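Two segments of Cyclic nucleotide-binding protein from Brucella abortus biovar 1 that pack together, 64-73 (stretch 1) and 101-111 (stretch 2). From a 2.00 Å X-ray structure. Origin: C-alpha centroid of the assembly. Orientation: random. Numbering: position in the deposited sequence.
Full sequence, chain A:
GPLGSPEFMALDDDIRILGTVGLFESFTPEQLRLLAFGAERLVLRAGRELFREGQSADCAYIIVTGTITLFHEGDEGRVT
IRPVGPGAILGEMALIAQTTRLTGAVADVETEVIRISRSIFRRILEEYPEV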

# COMPACT_ATOMS: atom_id res chain seq x y z
N VAL A 64 -0.84 0.38 -12.51
CA VAL A 64 0.22 -0.43 -13.09
C VAL A 64 1.15 0.44 -13.93
O VAL A 64 2.35 0.51 -13.68
CB VAL A 64 -0.34 -1.56 -13.97
CG1 VAL A 64 0.78 -2.34 -14.64
CG2 VAL A 64 -1.22 -2.49 -13.14
N THR A 65 0.58 1.12 -14.92
CA THR A 65 1.34 2.09 -15.70
C THR A 65 0.52 3.38 -15.85
O THR A 65 -0.70 3.34 -15.87
CB THR A 65 1.71 1.56 -17.11
OG1 THR A 65 0.51 1.25 -17.83
CG2 THR A 65 2.57 0.32 -17.01
N GLY A 66 1.21 4.51 -15.95
CA GLY A 66 0.54 5.78 -16.18
C GLY A 66 0.62 6.74 -15.01
O GLY A 66 1.32 6.50 -14.03
N THR A 67 -0.11 7.85 -15.12
CA THR A 67 -0.10 8.88 -14.09
C THR A 67 -1.50 9.41 -13.84
O THR A 67 -2.25 9.72 -14.78
CB THR A 67 0.82 10.06 -14.48
OG1 THR A 67 2.11 9.56 -14.85
CG2 THR A 67 0.97 11.03 -13.32
N ILE A 68 -1.85 9.52 -12.57
CA ILE A 68 -3.14 10.02 -12.15
C ILE A 68 -2.95 11.20 -11.21
O ILE A 68 -2.18 11.12 -10.25
CB ILE A 68 -3.97 8.92 -11.45
CG1 ILE A 68 -4.51 7.93 -12.48
CG2 ILE A 68 -5.10 9.52 -10.62
CD1 ILE A 68 -5.18 6.71 -11.85
N THR A 69 -3.63 12.30 -11.49
CA THR A 69 -3.62 13.45 -10.59
C THR A 69 -4.76 13.36 -9.58
O THR A 69 -5.92 13.21 -9.96
CB THR A 69 -3.71 14.77 -11.36
OG1 THR A 69 -2.51 14.96 -12.11
CG2 THR A 69 -3.90 15.94 -10.41
N LEU A 70 -4.42 13.43 -8.30
CA LEU A 70 -5.41 13.49 -7.23
C LEU A 70 -5.73 14.95 -6.94
O LEU A 70 -4.84 15.79 -6.89
CB LEU A 70 -4.89 12.81 -5.97
CG LEU A 70 -4.38 11.38 -6.10
CD1 LEU A 70 -3.97 10.84 -4.73
CD2 LEU A 70 -5.44 10.49 -6.73
N PHE A 71 -7.01 15.25 -6.74
CA PHE A 71 -7.41 16.64 -6.54
C PHE A 71 -8.61 16.78 -5.61
O PHE A 71 -9.32 15.82 -5.35
CB PHE A 71 -7.72 17.30 -7.90
CG PHE A 71 -8.80 16.61 -8.69
CD1 PHE A 71 -10.14 16.93 -8.49
CD2 PHE A 71 -8.48 15.66 -9.64
CE1 PHE A 71 -11.13 16.30 -9.22
CE2 PHE A 71 -9.48 15.03 -10.37
CZ PHE A 71 -10.80 15.35 -10.16
N HIS A 72 -8.81 18.00 -5.11
CA HIS A 72 -10.00 18.32 -4.34
C HIS A 72 -10.89 19.24 -5.15
O HIS A 72 -10.40 20.12 -5.85
CB HIS A 72 -9.63 18.98 -3.01
CG HIS A 72 -9.14 18.02 -1.97
ND1 HIS A 72 -9.86 16.91 -1.58
CD2 HIS A 72 -8.00 18.01 -1.24
CE1 HIS A 72 -9.18 16.25 -0.66
NE2 HIS A 72 -8.04 16.89 -0.44
N GLU A 73 -12.20 19.04 -5.06
CA GLU A 73 -13.14 19.91 -5.75
C GLU A 73 -13.34 21.20 -4.96
O GLU A 73 -13.97 21.19 -3.90
CB GLU A 73 -14.48 19.19 -5.97
CG GLU A 73 -15.14 19.48 -7.31
CD GLU A 73 -14.58 18.64 -8.44
OE1 GLU A 73 -14.48 17.40 -8.27
OE2 GLU A 73 -14.24 19.21 -9.50
N ARG A 101 -14.93 8.24 -1.61
CA ARG A 101 -13.70 8.69 -2.25
C ARG A 101 -13.18 9.98 -1.61
O ARG A 101 -13.84 11.01 -1.65
CB ARG A 101 -13.94 8.90 -3.75
CG ARG A 101 -14.47 7.67 -4.46
CD ARG A 101 -13.44 6.53 -4.47
NE ARG A 101 -13.96 5.34 -5.14
CZ ARG A 101 -13.33 4.18 -5.23
NH1 ARG A 101 -12.13 4.03 -4.69
NH2 ARG A 101 -13.89 3.16 -5.86
N LEU A 102 -11.99 9.89 -1.01
CA LEU A 102 -11.41 11.02 -0.30
C LEU A 102 -11.01 12.17 -1.22
O LEU A 102 -10.98 13.33 -0.81
CB LEU A 102 -10.19 10.57 0.51
CG LEU A 102 -10.48 9.67 1.71
CD1 LEU A 102 -9.18 9.26 2.39
CD2 LEU A 102 -11.41 10.37 2.68
N THR A 103 -10.67 11.84 -2.46
CA THR A 103 -10.27 12.85 -3.44
C THR A 103 -10.91 12.58 -4.79
O THR A 103 -11.53 11.53 -5.00
CB THR A 103 -8.75 12.88 -3.65
OG1 THR A 103 -8.38 11.81 -4.53
CG2 THR A 103 -8.00 12.72 -2.33
N GLY A 104 -10.75 13.52 -5.71
CA GLY A 104 -11.03 13.24 -7.11
C GLY A 104 -9.78 12.59 -7.69
O GLY A 104 -8.72 12.61 -7.06
N ALA A 105 -9.91 12.01 -8.88
CA ALA A 105 -8.78 11.39 -9.55
C ALA A 105 -9.00 11.40 -11.06
O ALA A 105 -10.05 10.96 -11.53
CB ALA A 105 -8.57 9.97 -9.06
N VAL A 106 -8.02 11.89 -11.80
CA VAL A 106 -8.09 11.92 -13.25
C VAL A 106 -6.78 11.43 -13.86
O VAL A 106 -5.70 11.73 -13.35
CB VAL A 106 -8.41 13.35 -13.77
CG1 VAL A 106 -7.33 14.34 -13.33
CG2 VAL A 106 -8.57 13.36 -15.29
N ALA A 107 -6.88 10.63 -14.92
CA ALA A 107 -5.70 10.16 -15.62
C ALA A 107 -5.06 11.30 -16.41
O ALA A 107 -5.72 11.92 -17.24
CB ALA A 107 -6.06 9.01 -16.56
N ASP A 108 -3.79 11.58 -16.13
CA ASP A 108 -3.04 12.59 -16.87
C ASP A 108 -2.67 12.08 -18.25
O ASP A 108 -2.73 12.81 -19.24
CB ASP A 108 -1.78 12.99 -16.12
CG ASP A 108 -2.07 13.54 -14.74
OD1 ASP A 108 -3.17 14.09 -14.53
OD2 ASP A 108 -1.20 13.42 -13.85
N VAL A 109 -2.27 10.82 -18.31
CA VAL A 109 -1.92 10.16 -19.56
C VAL A 109 -2.64 8.83 -19.59
O VAL A 109 -3.30 8.46 -18.60
CB VAL A 109 -0.41 9.95 -19.69
CG1 VAL A 109 0.32 11.29 -19.73
CG2 VAL A 109 0.10 9.09 -18.55
N GLU A 110 -2.54 8.10 -20.70
CA GLU A 110 -3.13 6.77 -20.76
C GLU A 110 -2.59 5.94 -19.61
O GLU A 110 -1.38 5.81 -19.44
CB GLU A 110 -2.85 6.07 -22.09
CG GLU A 110 -3.48 4.69 -22.16
CD GLU A 110 -3.27 4.01 -23.49
OE1 GLU A 110 -4.06 4.27 -24.42
OE2 GLU A 110 -2.30 3.23 -23.61
N THR A 111 -3.50 5.41 -18.80
CA THR A 111 -3.14 4.78 -17.53
C THR A 111 -3.84 3.44 -17.37
O THR A 111 -5.04 3.31 -17.65
CB THR A 111 -3.50 5.70 -16.35
OG1 THR A 111 -2.74 6.91 -16.45
CG2 THR A 111 -3.20 5.04 -15.01
O HOH W 1 -0.39 3.12 -19.31

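Neighbouring antiparallel strands are held by a backbone ladder, while their side chains decide what each face of the sheet becomes; these two segments, which together bury 765 Å², illustrate the principle. At the loop end, T65 is tied to the other stretch through a water that lies 2.5 Å from T65 OG1 and donates to E110 O at 2.9 Å. G66 follows where the chains run closest, its CA 4.0 Å from T111 CA. A CB here would clash with T111 OG1 and E110 O, and the backbone angles alone call for glycine. T67 N makes a weak hydrogen bond to T111 OG1 (3.1 Å), a hydroxyl that itself donates to V109 O, and T67 O accepts from D108 N at 2.8 Å.

I68, opposite A107, sits in a non-hydrogen-bonded pair, and its CG2 packs 3.8 Å from A105 CB; the branched chain packs against the small alanines on this buried face. T69 pairs with V106 through two hydrogen bonds, T69 N to V106 O (2.8 Å) and V106 N to T69 O (3.1 Å). Its hydroxyl points to the carboxylate of D108, with OG1 2.7 Å from D108 OD1, a polar contact suited to the partly exposed position of T69. L70 returns to the face of I68, its CD2 3.9 Å from A105 CB.

F71 closes the ladder with G104: F71 N donates to G104 O (3.2 Å) and G104 N to F71 O (2.7 Å). The p rotamer (chi1 58°) lays the ring over the glycine, whose CA stands 3.8 Å from the ring centroid in a CH-pi contact. A CB on G104 would strike F71 CE1. The same ring reaches V106, CE2 to CG1 3.7 Å. Beyond it, H72 turns its ring edge to L102, with CE1 3.4 Å from L102 O.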